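Local coordinates for protein annexin A8 (Homo sapiens, PDB 1W3W) that binds calcium and acidic phospholipids as a member of the annexin family and acts as an anticoagulant that indirectly inhibits the thromboplastin-specific complex of blood coagulation, at residues 119-124 / 245-250; 152-157 / 238-243; 212-217 / 250-255; 257-262 / 296-301. One frame throughout, in Å; residues are numbered along the deposited sequence.

Contact 1: residues 119-124 / 245-250; sequences ILASRT and LTVVKC
Ala-121, near the end of helix 113-122, carries the contact with helix 238-252, while Leu-120 before it packs on helix 153-163. The CB of Ala-121 points at helix 238-252 and meets CG2 of Thr-246 at 3.5 Å, while CG2 of Val-247 lies 4.2 Å from the same Ala-121 CB. A lone methyl lets the backbones approach closely, with CA of Ala-121 only 5.5 Å from CA of Val-247. The carbonyl O of Ala-121 takes part as well, lying 3.8 Å from CB of Cys-250. Thr-246 offers its methyl because CG2 is anti to its backbone N; OG1, turned beside that N, is hydrogen-bonded to the carbonyl O of Glu-242. In the all-helical annexin fold this is where the predicted second and third repeats meet, near the middle of the molecule.

Ser-122 follows, its CB 3.8 Å from SG of Cys-250. Its OG sits between backbone N and carbonyl carbon (chi1 65°) and is gripped twice, by the carbonyl O of Glu-118 and by NH1 of Arg-123. The NH1 to Ser-122 OG bond is 2.9 Å long, moderately bent at 149°, and lies in the guanidinium plane. Arg-123, the first residue to leave the helix, also forms a salt bridge from NH2 to Glu-98, which further fixes the guanidinium. Thr-124 then N-caps the next helix, its OG1 bonded to the backbone N of Gln-127.

Contact 2: residues 152-157 / 238-243; sequences SGYLER and GSLEEA
The carbonyl O of Ser-239 takes one hydrogen bond, 2.9 Å from the backbone N of Ala-243, and the methyl CD1 of Leu-155 rests near it at 3.9 Å. The hydroxyl of the same serine has its partner outside the pair, as OG is hydrogen-bonded to OE2 of Glu-113 on helix 113-122. The serine lies where the early turns of two helices of the annexin fold run side by side, helix 153-163 in the predicted second repeat and residues 238-243 in the predicted third. These turns point in much the same direction, 30° apart, with axes 8.7 Å from each other.

The packing is reciprocal. Leu-155 and Leu-240 both place CG anti to the backbone N (chi1 177° and -177°), and each reaches across to the residue preceding the other. Leu-155 spreads its fork over Ser-239, with both CD1 and CD2 4.0 Å from the serine CB. Leu-240 does the same to Tyr-154, whose CB lies under its two methyls. The tyrosine ring takes a different course: it leads off the contact to Glu-198, Met-199 and Ile-202 of helix 198-207, so that its CB does most of the touching here. Ile-117 of helix 113-122 packs against both Leu-155 and Ala-243. One turn further along helix 238-252, CD1 of Leu-155 also lies 4.2 Å from CB of Ala-243.

Contact 3: residues 212-217 / 250-255; sequences HLLRVF and CTQNLH
Thr-251 projects from the last turn of helix 238-252, its CB pointing at helix 210-224, and then divides. OG1, beside the backbone N, is hydrogen-bonded to the carbonyl O of Val-247 in its own helix and is brushed by CD1 of Leu-213 at 4.1 Å. The methyl CG2, anti to the backbone N (chi1 of -67° being that of OG1), is the true tip. It lies 4.0 Å from CB of Leu-213, 4.0 Å from CG of Leu-214 and 4.2 Å from CE2 of Phe-217, so one methyl is held by three residues of helix 210-224, two adjacent leucines and a phenylalanine one turn on from Leu-213.

Leu-214 slides past the threonine in the opposite direction and carries CD2 on to CA of Gln-252, 4.2 Å away. An alanine at Leu-214 would take away CG and both methyls, and would probably leave Thr-251 CG2 and the backbone of Gln-252 less well packed at this partly buried contact. The Phe-217 ring has the carbonyl O of Leu-213 3.2 Å above one face, offset toward the rim.

The contact belongs to the annexin helical bundle at a repeat junction. Helix 210-224 of the predicted third repeat packs where helix 238-252 ends, Asn-253 N-caps helix 254-266 through OD1 and the backbone N of Ser-256, and helix 228-235 touches both Phe-217 and Gln-252.

Contact 4: residues 257-262 / 296-301; sequences YFAERL and KKMYGK
Over the centre of one face of the Tyr-299 ring lies CB of the preceding residue, Met-298, 3.9 Å above the plane. At the ring's edge, near its plane, come the carbonyl O of Ala-259, 4.1 Å from CE1 of Tyr-299, and CA of Glu-260, 3.4 Å from the tyrosine OH. The ring is further stacked with Tyr-263 and set edge-to-face against Phe-295. The carboxylate of Glu-260 is turned 65° from the ring plane, and the two side chains cross at about a right angle, bringing the phenol oxygen beside CB and CG of the glutamate and not onto its charged end.

A water links the polar tips unevenly: it lies very short, 2.4 Å, from Tyr-299 OH and donates only a weak bond to OE1 of Glu-260. The other carboxylate oxygen, OE2, forms a salt bridge with Lys-249, which would probably keep the glutamate ionised. Helices 254-266 and 288-299 thus pair within the predicted fourth annexin repeat. The former ends at Met-266, which binds calcium together with Gly-268, Gly-270 and Asp-310; the Tyr-299 side chain is about 8 Å from that of Met-266.

Met-298 supplies the apolar half, its SD 4.0 Å from CB of Ala-259. A bend at chi3 (67°) turns its CE toward CB of Glu-260, 4.5 Å away.

Overall arrangement
Helix 238-252 runs through contacts 1, 2 and 3, and helix 254-266 begins in contact 3 and supplies one side of contact 4. Contact 1 is the most central, about 9 Å from the chain centre; contact 2 is also buried, contacts 3 and 4 partly so. Contacts 1 and 2 join the predicted second and third repeats, contact 3 lies at the junction of the third and fourth, and contact 4 stays within the fourth. None has a direct hydrogen bond between its segments: methyls dominate the first three, while contact 4 adds an aromatic edge and a water. Contacts 1 and 4 are tied by the Lys-249 to Glu-260 salt bridge; contacts 1 and 3 share Cys-250.

Contact 1: residues 119-124 / 245-250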
loop_
_atom_site.group_PDB
_atom_site.type_symbol
_atom_site.label_atom_id
_atom_site.label_comp_id
_atom_site.label_asym_id
_atom_site.label_seq_id
_atom_site.Cartn_x
_atom_site.Cartn_y
_atom_site.Cartn_z
ATOM N N ILE A 119 -2.660 3.880 0.794
ATOM C CA ILE A 119 -3.631 2.816 0.624
ATOM C C ILE A 119 -4.855 3.301 -0.152
ATOM O O ILE A 119 -5.284 2.643 -1.115
ATOM C CB ILE A 119 -4.025 2.200 1.964
ATOM C CG1 ILE A 119 -2.801 1.527 2.585
ATOM C CG2 ILE A 119 -5.123 1.174 1.756
ATOM C CD1 ILE A 119 -3.039 0.969 3.958
ATOM N N LEU A 120 -5.399 4.453 0.228
ATOM C CA LEU A 120 -6.623 4.932 -0.418
ATOM C C LEU A 120 -6.415 5.298 -1.899
ATOM O O LEU A 120 -7.312 5.109 -2.723
ATOM C CB LEU A 120 -7.249 6.101 0.357
ATOM C CG LEU A 120 -8.254 5.690 1.446
ATOM C CD1 LEU A 120 -7.687 4.659 2.395
ATOM C CD2 LEU A 120 -8.770 6.893 2.228
ATOM N N ALA A 121 -5.239 5.805 -2.242
ATOM C CA ALA A 121 -4.960 6.203 -3.619
ATOM C C ALA A 121 -4.555 5.046 -4.529
ATOM O O ALA A 121 -4.795 5.094 -5.744
ATOM C CB ALA A 121 -3.913 7.282 -3.641
ATOM N N SER A 122 -3.951 4.004 -3.977
ATOM C CA SER A 122 -3.358 2.961 -4.818
ATOM C C SER A 122 -4.257 1.737 -4.964
ATOM O O SER A 122 -4.001 0.879 -5.793
ATOM C CB SER A 122 -1.987 2.555 -4.281
ATOM O OG SER A 122 -2.111 1.941 -3.011
ATOM N N ARG A 123 -5.310 1.645 -4.155
ATOM C CA ARG A 123 -6.237 0.545 -4.274
ATOM C C ARG A 123 -7.381 0.917 -5.222
ATOM O O ARG A 123 -7.714 2.088 -5.379
ATOM C CB ARG A 123 -6.790 0.143 -2.911
ATOM C CG ARG A 123 -5.971 -0.870 -2.164
ATOM C CD ARG A 123 -4.496 -0.664 -2.225
ATOM N NE ARG A 123 -3.779 -1.612 -1.378
ATOM C CZ ARG A 123 -2.518 -1.466 -1.009
ATOM N NH1 ARG A 123 -1.821 -0.417 -1.409
ATOM N NH2 ARG A 123 -1.956 -2.369 -0.220
ATOM N N THR A 124 -7.956 -0.100 -5.852
ATOM C CA THR A 124 -9.103 0.071 -6.717
ATOM C C THR A 124 -10.330 0.196 -5.850
ATOM O O THR A 124 -10.323 -0.155 -4.674
ATOM C CB THR A 124 -9.332 -1.153 -7.643
ATOM O OG1 THR A 124 -9.646 -2.292 -6.848
ATOM C CG2 THR A 124 -8.082 -1.578 -8.411
ATOM N N LEU A 245 -0.356 14.234 -5.767
ATOM C CA LEU A 245 0.718 13.611 -6.528
ATOM C C LEU A 245 0.610 12.079 -6.530
ATOM O O LEU A 245 0.964 11.440 -7.506
ATOM C CB LEU A 245 2.092 14.038 -6.001
ATOM C CG LEU A 245 2.524 15.487 -6.275
ATOM C CD1 LEU A 245 3.763 15.842 -5.449
ATOM C CD2 LEU A 245 2.786 15.716 -7.758
ATOM N N THR A 246 0.133 11.503 -5.430
ATOM C CA THR A 246 -0.017 10.054 -5.321
ATOM C C THR A 246 -1.100 9.582 -6.278
ATOM O O THR A 246 -0.910 8.605 -6.997
ATOM C CB THR A 246 -0.360 9.646 -3.888
ATOM O OG1 THR A 246 0.742 9.952 -3.040
ATOM C CG2 THR A 246 -0.496 8.162 -3.777
ATOM N N VAL A 247 -2.221 10.293 -6.316
ATOM C CA VAL A 247 -3.281 9.967 -7.275
ATOM C C VAL A 247 -2.741 10.028 -8.696
ATOM O O VAL A 247 -2.971 9.112 -9.487
ATOM C CB VAL A 247 -4.519 10.877 -7.107
ATOM C CG1 VAL A 247 -5.555 10.617 -8.218
ATOM C CG2 VAL A 247 -5.140 10.631 -5.781
ATOM N N VAL A 248 -1.996 11.074 -9.018
ATOM C CA VAL A 248 -1.431 11.230 -10.354
ATOM C C VAL A 248 -0.475 10.072 -10.705
ATOM O O VAL A 248 -0.600 9.451 -11.769
ATOM C CB VAL A 248 -0.717 12.611 -10.515
ATOM C CG1 VAL A 248 0.081 12.660 -11.782
ATOM C CG2 VAL A 248 -1.735 13.744 -10.510
ATOM N N LYS A 249 0.447 9.754 -9.796
ATOM C CA LYS A 249 1.417 8.672 -10.035
ATOM C C LYS A 249 0.738 7.317 -10.192
ATOM O O LYS A 249 1.115 6.534 -11.074
ATOM C CB LYS A 249 2.443 8.616 -8.902
ATOM C CG LYS A 249 3.418 9.773 -8.921
ATOM C CD LYS A 249 4.221 9.830 -7.646
ATOM C CE LYS A 249 5.433 10.742 -7.822
ATOM N NZ LYS A 249 6.055 11.010 -6.501
ATOM N N CYS A 250 -0.266 7.041 -9.354
ATOM C CA CYS A 250 -0.997 5.771 -9.414
ATOM C C CYS A 250 -1.806 5.631 -10.705
ATOM O O CYS A 250 -2.012 4.534 -11.212
ATOM C CB CYS A 250 -1.903 5.619 -8.199
ATOM S SG CYS A 250 -0.979 5.251 -6.685
#

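Contact 2: residues 152-157 / 238-243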
loop_
_atom_site.group_PDB
_atom_site.type_symbol
_atom_site.label_atom_id
_atom_site.label_comp_id
_atom_site.label_asym_id
_atom_site.label_seq_id
_atom_site.Cartn_x
_atom_site.Cartn_y
_atom_site.Cartn_z
ATOM N N SER A 152 -8.666 16.705 8.815
ATOM C CA SER A 152 -9.421 17.934 8.572
ATOM C C SER A 152 -8.952 18.645 7.313
ATOM O O SER A 152 -7.922 18.299 6.723
ATOM C CB SER A 152 -9.255 18.875 9.755
ATOM O OG SER A 152 -7.877 19.080 9.987
ATOM N N GLY A 153 -9.713 19.657 6.915
ATOM C CA GLY A 153 -9.354 20.479 5.775
ATOM C C GLY A 153 -9.528 19.750 4.459
ATOM O O GLY A 153 -10.403 18.902 4.317
ATOM N N TYR A 154 -8.689 20.093 3.492
ATOM C CA TYR A 154 -8.813 19.559 2.148
ATOM C C TYR A 154 -8.304 18.115 2.082
ATOM O O TYR A 154 -8.771 17.346 1.262
ATOM C CB TYR A 154 -8.086 20.465 1.148
ATOM C CG TYR A 154 -8.820 21.771 0.920
ATOM C CD1 TYR A 154 -10.161 21.772 0.542
ATOM C CD2 TYR A 154 -8.192 22.997 1.116
ATOM C CE1 TYR A 154 -10.860 22.958 0.348
ATOM C CE2 TYR A 154 -8.882 24.199 0.920
ATOM C CZ TYR A 154 -10.220 24.167 0.536
ATOM O OH TYR A 154 -10.932 25.332 0.331
ATOM N N LEU A 155 -7.368 17.754 2.958
ATOM C CA LEU A 155 -6.884 16.377 3.034
ATOM C C LEU A 155 -8.053 15.459 3.341
ATOM O O LEU A 155 -8.234 14.456 2.673
ATOM C CB LEU A 155 -5.815 16.213 4.108
ATOM C CG LEU A 155 -5.331 14.763 4.255
ATOM C CD1 LEU A 155 -4.520 14.356 3.039
ATOM C CD2 LEU A 155 -4.532 14.590 5.520
ATOM N N GLU A 156 -8.843 15.830 4.351
ATOM C CA GLU A 156 -10.054 15.103 4.717
ATOM C C GLU A 156 -11.012 14.916 3.553
ATOM O O GLU A 156 -11.583 13.836 3.381
ATOM C CB GLU A 156 -10.787 15.832 5.843
ATOM C CG GLU A 156 -11.907 15.029 6.481
ATOM C CD GLU A 156 -13.237 15.146 5.764
ATOM O OE1 GLU A 156 -13.492 16.144 5.063
ATOM O OE2 GLU A 156 -14.050 14.221 5.900
ATOM N N ARG A 157 -11.197 15.978 2.774
ATOM C CA ARG A 157 -12.087 15.954 1.629
ATOM C C ARG A 157 -11.625 14.975 0.547
ATOM O O ARG A 157 -12.429 14.211 0.039
ATOM C CB ARG A 157 -12.229 17.362 1.035
ATOM C CG ARG A 157 -12.881 18.378 2.003
ATOM C CD ARG A 157 -14.405 18.350 2.010
ATOM N NE ARG A 157 -14.966 19.669 1.691
ATOM C CZ ARG A 157 -16.184 20.099 2.033
ATOM N NH1 ARG A 157 -17.029 19.326 2.719
ATOM N NH2 ARG A 157 -16.563 21.324 1.677
ATOM N N GLY A 238 2.366 20.199 1.638
ATOM C CA GLY A 238 2.093 19.291 2.739
ATOM C C GLY A 238 1.392 18.008 2.328
ATOM O O GLY A 238 1.668 17.435 1.274
ATOM N N SER A 239 0.476 17.566 3.177
ATOM C CA SER A 239 -0.244 16.319 2.965
ATOM C C SER A 239 -1.154 16.356 1.745
ATOM O O SER A 239 -1.268 15.358 1.046
ATOM C CB SER A 239 -1.054 15.962 4.208
ATOM O OG SER A 239 -0.191 15.361 5.155
ATOM N N LEU A 240 -1.805 17.492 1.501
ATOM C CA LEU A 240 -2.664 17.630 0.327
ATOM C C LEU A 240 -1.855 17.424 -0.966
ATOM O O LEU A 240 -2.293 16.716 -1.859
ATOM C CB LEU A 240 -3.389 18.988 0.306
ATOM C CG LEU A 240 -4.377 19.175 -0.861
ATOM C CD1 LEU A 240 -5.527 18.176 -0.757
ATOM C CD2 LEU A 240 -4.917 20.602 -0.928
ATOM N N GLU A 241 -0.670 18.022 -1.034
ATOM C CA GLU A 241 0.246 17.833 -2.159
ATOM C C GLU A 241 0.614 16.358 -2.359
ATOM O O GLU A 241 0.544 15.836 -3.483
ATOM C CB GLU A 241 1.531 18.662 -1.967
ATOM C CG GLU A 241 2.505 18.595 -3.151
ATOM C CD GLU A 241 3.883 19.179 -2.863
ATOM O OE1 GLU A 241 4.066 19.807 -1.803
ATOM O OE2 GLU A 241 4.801 18.999 -3.698
ATOM N N GLU A 242 1.002 15.699 -1.267
ATOM C CA GLU A 242 1.356 14.275 -1.283
ATOM C C GLU A 242 0.212 13.443 -1.843
ATOM O O GLU A 242 0.427 12.580 -2.698
ATOM C CB GLU A 242 1.720 13.786 0.132
ATOM C CG GLU A 242 2.365 12.398 0.197
ATOM C CD GLU A 242 2.756 11.986 1.623
ATOM O OE1 GLU A 242 2.902 10.770 1.903
ATOM O OE2 GLU A 242 2.907 12.882 2.480
ATOM N N ALA A 243 -0.998 13.729 -1.384
ATOM C CA ALA A 243 -2.192 12.995 -1.781
ATOM C C ALA A 243 -2.494 13.167 -3.266
ATOM O O ALA A 243 -2.757 12.180 -3.956
ATOM C CB ALA A 243 -3.392 13.438 -0.948
#

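Contact 3: residues 212-217 / 250-255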
loop_
_atom_site.group_PDB
_atom_site.type_symbol
_atom_site.label_atom_id
_atom_site.label_comp_id
_atom_site.label_asym_id
_atom_site.label_seq_id
_atom_site.Cartn_x
_atom_site.Cartn_y
_atom_site.Cartn_z
ATOM N N HIS A 212 -9.885 8.441 -18.262
ATOM C CA HIS A 212 -10.309 9.818 -18.474
ATOM C C HIS A 212 -9.221 10.775 -17.981
ATOM O O HIS A 212 -8.885 11.721 -18.667
ATOM C CB HIS A 212 -11.625 10.074 -17.740
ATOM C CG HIS A 212 -12.113 11.486 -17.836
ATOM N ND1 HIS A 212 -13.204 11.842 -18.599
ATOM C CD2 HIS A 212 -11.667 12.627 -17.260
ATOM C CE1 HIS A 212 -13.417 13.140 -18.476
ATOM N NE2 HIS A 212 -12.490 13.644 -17.680
ATOM N N LEU A 213 -8.650 10.493 -16.814
ATOM C CA LEU A 213 -7.654 11.386 -16.212
ATOM C C LEU A 213 -6.401 11.457 -17.051
ATOM O O LEU A 213 -5.811 12.523 -17.177
ATOM C CB LEU A 213 -7.300 10.960 -14.790
ATOM C CG LEU A 213 -8.306 11.334 -13.699
ATOM C CD1 LEU A 213 -7.837 10.746 -12.390
ATOM C CD2 LEU A 213 -8.496 12.822 -13.575
ATOM N N LEU A 214 -6.006 10.342 -17.664
ATOM C CA LEU A 214 -4.830 10.369 -18.541
ATOM C C LEU A 214 -5.023 11.330 -19.693
ATOM O O LEU A 214 -4.089 12.046 -20.083
ATOM C CB LEU A 214 -4.492 8.978 -19.069
ATOM C CG LEU A 214 -3.880 8.082 -17.985
ATOM C CD1 LEU A 214 -3.905 6.622 -18.412
ATOM C CD2 LEU A 214 -2.474 8.535 -17.686
ATOM N N ARG A 215 -6.230 11.343 -20.251
ATOM C CA ARG A 215 -6.538 12.294 -21.311
ATOM C C ARG A 215 -6.594 13.731 -20.766
ATOM O O ARG A 215 -6.179 14.653 -21.444
ATOM C CB ARG A 215 -7.843 11.912 -22.007
ATOM C CG ARG A 215 -8.235 12.827 -23.153
ATOM C CD ARG A 215 -7.377 12.661 -24.390
ATOM N NE ARG A 215 -8.140 13.017 -25.585
ATOM C CZ ARG A 215 -8.962 12.197 -26.249
ATOM N NH1 ARG A 215 -9.147 10.931 -25.863
ATOM N NH2 ARG A 215 -9.601 12.650 -27.321
ATOM N N VAL A 216 -7.124 13.916 -19.561
ATOM C CA VAL A 216 -7.158 15.226 -18.945
ATOM C C VAL A 216 -5.724 15.751 -18.778
ATOM O O VAL A 216 -5.475 16.914 -19.052
ATOM C CB VAL A 216 -7.904 15.228 -17.589
ATOM C CG1 VAL A 216 -7.708 16.538 -16.852
ATOM C CG2 VAL A 216 -9.391 14.968 -17.784
ATOM N N PHE A 217 -4.792 14.895 -18.356
ATOM C CA PHE A 217 -3.416 15.330 -18.130
ATOM C C PHE A 217 -2.763 15.758 -19.430
ATOM O O PHE A 217 -2.034 16.738 -19.457
ATOM C CB PHE A 217 -2.561 14.244 -17.477
ATOM C CG PHE A 217 -3.031 13.808 -16.126
ATOM C CD1 PHE A 217 -3.895 14.583 -15.359
ATOM C CD2 PHE A 217 -2.575 12.618 -15.602
ATOM C CE1 PHE A 217 -4.303 14.163 -14.113
ATOM C CE2 PHE A 217 -2.990 12.199 -14.362
ATOM C CZ PHE A 217 -3.866 12.959 -13.631
ATOM N N CYS A 250 -0.266 7.041 -9.354
ATOM C CA CYS A 250 -0.997 5.771 -9.414
ATOM C C CYS A 250 -1.806 5.631 -10.705
ATOM O O CYS A 250 -2.012 4.534 -11.212
ATOM C CB CYS A 250 -1.903 5.619 -8.199
ATOM S SG CYS A 250 -0.979 5.251 -6.685
ATOM N N THR A 251 -2.246 6.757 -11.243
ATOM C CA THR A 251 -2.994 6.778 -12.494
ATOM C C THR A 251 -2.095 6.467 -13.675
ATOM O O THR A 251 -2.483 5.729 -14.568
ATOM C CB THR A 251 -3.627 8.176 -12.672
ATOM O OG1 THR A 251 -4.617 8.375 -11.661
ATOM C CG2 THR A 251 -4.382 8.291 -13.989
ATOM N N GLN A 252 -0.901 7.043 -13.676
ATOM C CA GLN A 252 0.061 6.889 -14.764
ATOM C C GLN A 252 0.685 5.487 -14.810
ATOM O O GLN A 252 0.720 4.847 -15.852
ATOM C CB GLN A 252 1.168 7.933 -14.617
ATOM C CG GLN A 252 0.647 9.332 -14.832
ATOM C CD GLN A 252 1.656 10.409 -14.507
ATOM O OE1 GLN A 252 1.586 11.502 -15.071
ATOM N NE2 GLN A 252 2.581 10.120 -13.600
ATOM N N ASN A 253 1.169 5.013 -13.670
ATOM C CA ASN A 253 1.721 3.668 -13.574
ATOM C C ASN A 253 1.820 3.262 -12.121
ATOM O O ASN A 253 2.674 3.729 -11.389
ATOM C CB ASN A 253 3.101 3.576 -14.251
ATOM C CG ASN A 253 3.541 2.131 -14.498
ATOM O OD1 ASN A 253 3.526 1.295 -13.594
ATOM N ND2 ASN A 253 3.940 1.835 -15.736
ATOM N N LEU A 254 0.929 2.369 -11.721
ATOM C CA LEU A 254 0.863 1.883 -10.354
ATOM C C LEU A 254 2.136 1.158 -9.895
ATOM O O LEU A 254 2.581 1.322 -8.768
ATOM C CB LEU A 254 -0.325 0.942 -10.262
ATOM C CG LEU A 254 -0.810 0.525 -8.896
ATOM C CD1 LEU A 254 -1.100 1.743 -8.025
ATOM C CD2 LEU A 254 -2.046 -0.345 -9.104
ATOM N N HIS A 255 2.710 0.352 -10.775
ATOM C CA HIS A 255 3.884 -0.446 -10.437
ATOM C C HIS A 255 5.082 0.454 -10.167
ATOM O O HIS A 255 5.857 0.223 -9.245
ATOM C CB HIS A 255 4.203 -1.435 -11.571
ATOM C CG HIS A 255 3.000 -2.153 -12.096
ATOM N ND1 HIS A 255 2.204 -2.944 -11.297
ATOM C CD2 HIS A 255 2.435 -2.170 -13.326
ATOM C CE1 HIS A 255 1.211 -3.435 -12.017
ATOM N NE2 HIS A 255 1.329 -2.980 -13.253
#

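Contact 4: residues 257-262 / 296-301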
loop_
_atom_site.group_PDB
_atom_site.type_symbol
_atom_site.label_atom_id
_atom_site.label_comp_id
_atom_site.label_asym_id
_atom_site.label_seq_id
_atom_site.Cartn_x
_atom_site.Cartn_y
_atom_site.Cartn_z
ATOM N N TYR A 257 4.784 3.519 -9.093
ATOM C CA TYR A 257 4.480 4.183 -7.823
ATOM C C TYR A 257 5.049 3.380 -6.645
ATOM O O TYR A 257 5.692 3.929 -5.741
ATOM C CB TYR A 257 2.959 4.392 -7.631
ATOM C CG TYR A 257 2.621 4.757 -6.197
ATOM C CD1 TYR A 257 2.982 5.981 -5.671
ATOM C CD2 TYR A 257 1.979 3.850 -5.354
ATOM C CE1 TYR A 257 2.728 6.292 -4.348
ATOM C CE2 TYR A 257 1.717 4.162 -4.041
ATOM C CZ TYR A 257 2.077 5.379 -3.547
ATOM O OH TYR A 257 1.801 5.686 -2.238
ATOM N N PHE A 258 4.787 2.080 -6.648
ATOM C CA PHE A 258 5.245 1.222 -5.557
ATOM C C PHE A 258 6.756 1.133 -5.506
ATOM O O PHE A 258 7.315 1.088 -4.417
ATOM C CB PHE A 258 4.606 -0.172 -5.625
ATOM C CG PHE A 258 3.158 -0.173 -5.241
ATOM C CD1 PHE A 258 2.190 -0.535 -6.139
ATOM C CD2 PHE A 258 2.767 0.224 -3.967
ATOM C CE1 PHE A 258 0.837 -0.513 -5.781
ATOM C CE2 PHE A 258 1.437 0.250 -3.613
ATOM C CZ PHE A 258 0.467 -0.122 -4.530
ATOM N N ALA A 259 7.416 1.112 -6.664
ATOM C CA ALA A 259 8.882 1.113 -6.702
ATOM C C ALA A 259 9.412 2.352 -5.996
ATOM O O ALA A 259 10.365 2.275 -5.238
ATOM C CB ALA A 259 9.404 1.077 -8.136
ATOM N N GLU A 260 8.791 3.500 -6.266
ATOM C CA GLU A 260 9.237 4.785 -5.729
ATOM C C GLU A 260 8.982 4.882 -4.232
ATOM O O GLU A 260 9.772 5.458 -3.484
ATOM C CB GLU A 260 8.522 5.926 -6.465
ATOM C CG GLU A 260 8.963 7.320 -6.054
ATOM C CD GLU A 260 8.178 8.397 -6.782
ATOM O OE1 GLU A 260 8.361 8.563 -8.000
ATOM O OE2 GLU A 260 7.364 9.057 -6.131
ATOM N N ARG A 261 7.882 4.290 -3.795
ATOM C CA ARG A 261 7.558 4.221 -2.394
ATOM C C ARG A 261 8.617 3.429 -1.631
ATOM O O ARG A 261 9.062 3.831 -0.559
ATOM C CB ARG A 261 6.196 3.571 -2.241
ATOM C CG ARG A 261 5.569 3.842 -0.979
ATOM C CD ARG A 261 5.113 5.282 -0.790
ATOM N NE ARG A 261 4.372 5.273 0.445
ATOM C CZ ARG A 261 4.489 6.154 1.423
ATOM N NH1 ARG A 261 5.272 7.226 1.314
ATOM N NH2 ARG A 261 3.764 5.977 2.501
ATOM N N LEU A 262 9.027 2.310 -2.203
ATOM C CA LEU A 262 10.040 1.463 -1.594
ATOM C C LEU A 262 11.397 2.170 -1.560
ATOM O O LEU A 262 12.083 2.129 -0.549
ATOM C CB LEU A 262 10.129 0.140 -2.346
ATOM C CG LEU A 262 8.924 -0.791 -2.188
ATOM C CD1 LEU A 262 9.054 -1.966 -3.127
ATOM C CD2 LEU A 262 8.830 -1.261 -0.753
ATOM N N LYS A 296 14.746 -1.276 -10.889
ATOM C CA LYS A 296 16.003 -1.382 -11.637
ATOM C C LYS A 296 16.102 -0.328 -12.722
ATOM O O LYS A 296 17.140 0.317 -12.870
ATOM C CB LYS A 296 16.117 -2.756 -12.311
ATOM C CG LYS A 296 17.106 -3.676 -11.681
ATOM C CD LYS A 296 17.277 -4.939 -12.527
ATOM C CE LYS A 296 18.691 -5.053 -13.041
ATOM N NZ LYS A 296 18.982 -6.432 -13.441
ATOM N N LYS A 297 15.028 -0.179 -13.489
ATOM C CA LYS A 297 15.001 0.767 -14.602
ATOM C C LYS A 297 15.138 2.198 -14.113
ATOM O O LYS A 297 15.873 2.983 -14.707
ATOM C CB LYS A 297 13.710 0.646 -15.416
ATOM C CG LYS A 297 13.599 -0.609 -16.283
ATOM C CD LYS A 297 12.915 -0.289 -17.642
ATOM C CE LYS A 297 12.955 -1.465 -18.629
ATOM N NZ LYS A 297 13.374 -2.765 -18.024
ATOM N N MET A 298 14.459 2.529 -13.014
ATOM C CA MET A 298 14.384 3.903 -12.534
ATOM C C MET A 298 15.642 4.320 -11.780
ATOM O O MET A 298 16.073 5.459 -11.895
ATOM C CB MET A 298 13.155 4.108 -11.632
ATOM C CG MET A 298 11.810 3.831 -12.320
ATOM S SD MET A 298 10.462 3.523 -11.103
ATOM C CE MET A 298 10.419 5.162 -10.419
ATOM N N TYR A 299 16.239 3.400 -11.031
ATOM C CA TYR A 299 17.305 3.741 -10.092
ATOM C C TYR A 299 18.685 3.147 -10.416
ATOM O O TYR A 299 19.651 3.460 -9.727
ATOM C CB TYR A 299 16.879 3.344 -8.676
ATOM C CG TYR A 299 15.591 4.020 -8.259
ATOM C CD1 TYR A 299 14.464 3.279 -7.900
ATOM C CD2 TYR A 299 15.492 5.410 -8.249
ATOM C CE1 TYR A 299 13.280 3.912 -7.548
ATOM C CE2 TYR A 299 14.331 6.038 -7.892
ATOM C CZ TYR A 299 13.226 5.289 -7.545
ATOM O OH TYR A 299 12.065 5.943 -7.195
ATOM N N GLY A 300 18.766 2.294 -11.435
ATOM C CA GLY A 300 20.020 1.677 -11.849
ATOM C C GLY A 300 20.633 0.719 -10.834
ATOM O O GLY A 300 21.845 0.485 -10.836
ATOM N N LYS A 301 19.799 0.186 -9.950
ATOM C CA LYS A 301 20.204 -0.831 -8.985
ATOM C C LYS A 301 18.978 -1.651 -8.586
ATOM O O LYS A 301 17.846 -1.200 -8.770
ATOM C CB LYS A 301 20.816 -0.194 -7.747
ATOM C CG LYS A 301 20.031 0.961 -7.158
ATOM C CD LYS A 301 20.714 1.495 -5.886
ATOM C CE LYS A 301 21.129 2.962 -6.004
ATOM N NZ LYS A 301 22.620 3.145 -5.978
HETATM O O HOH W 1 11.780 8.213 -8.000
#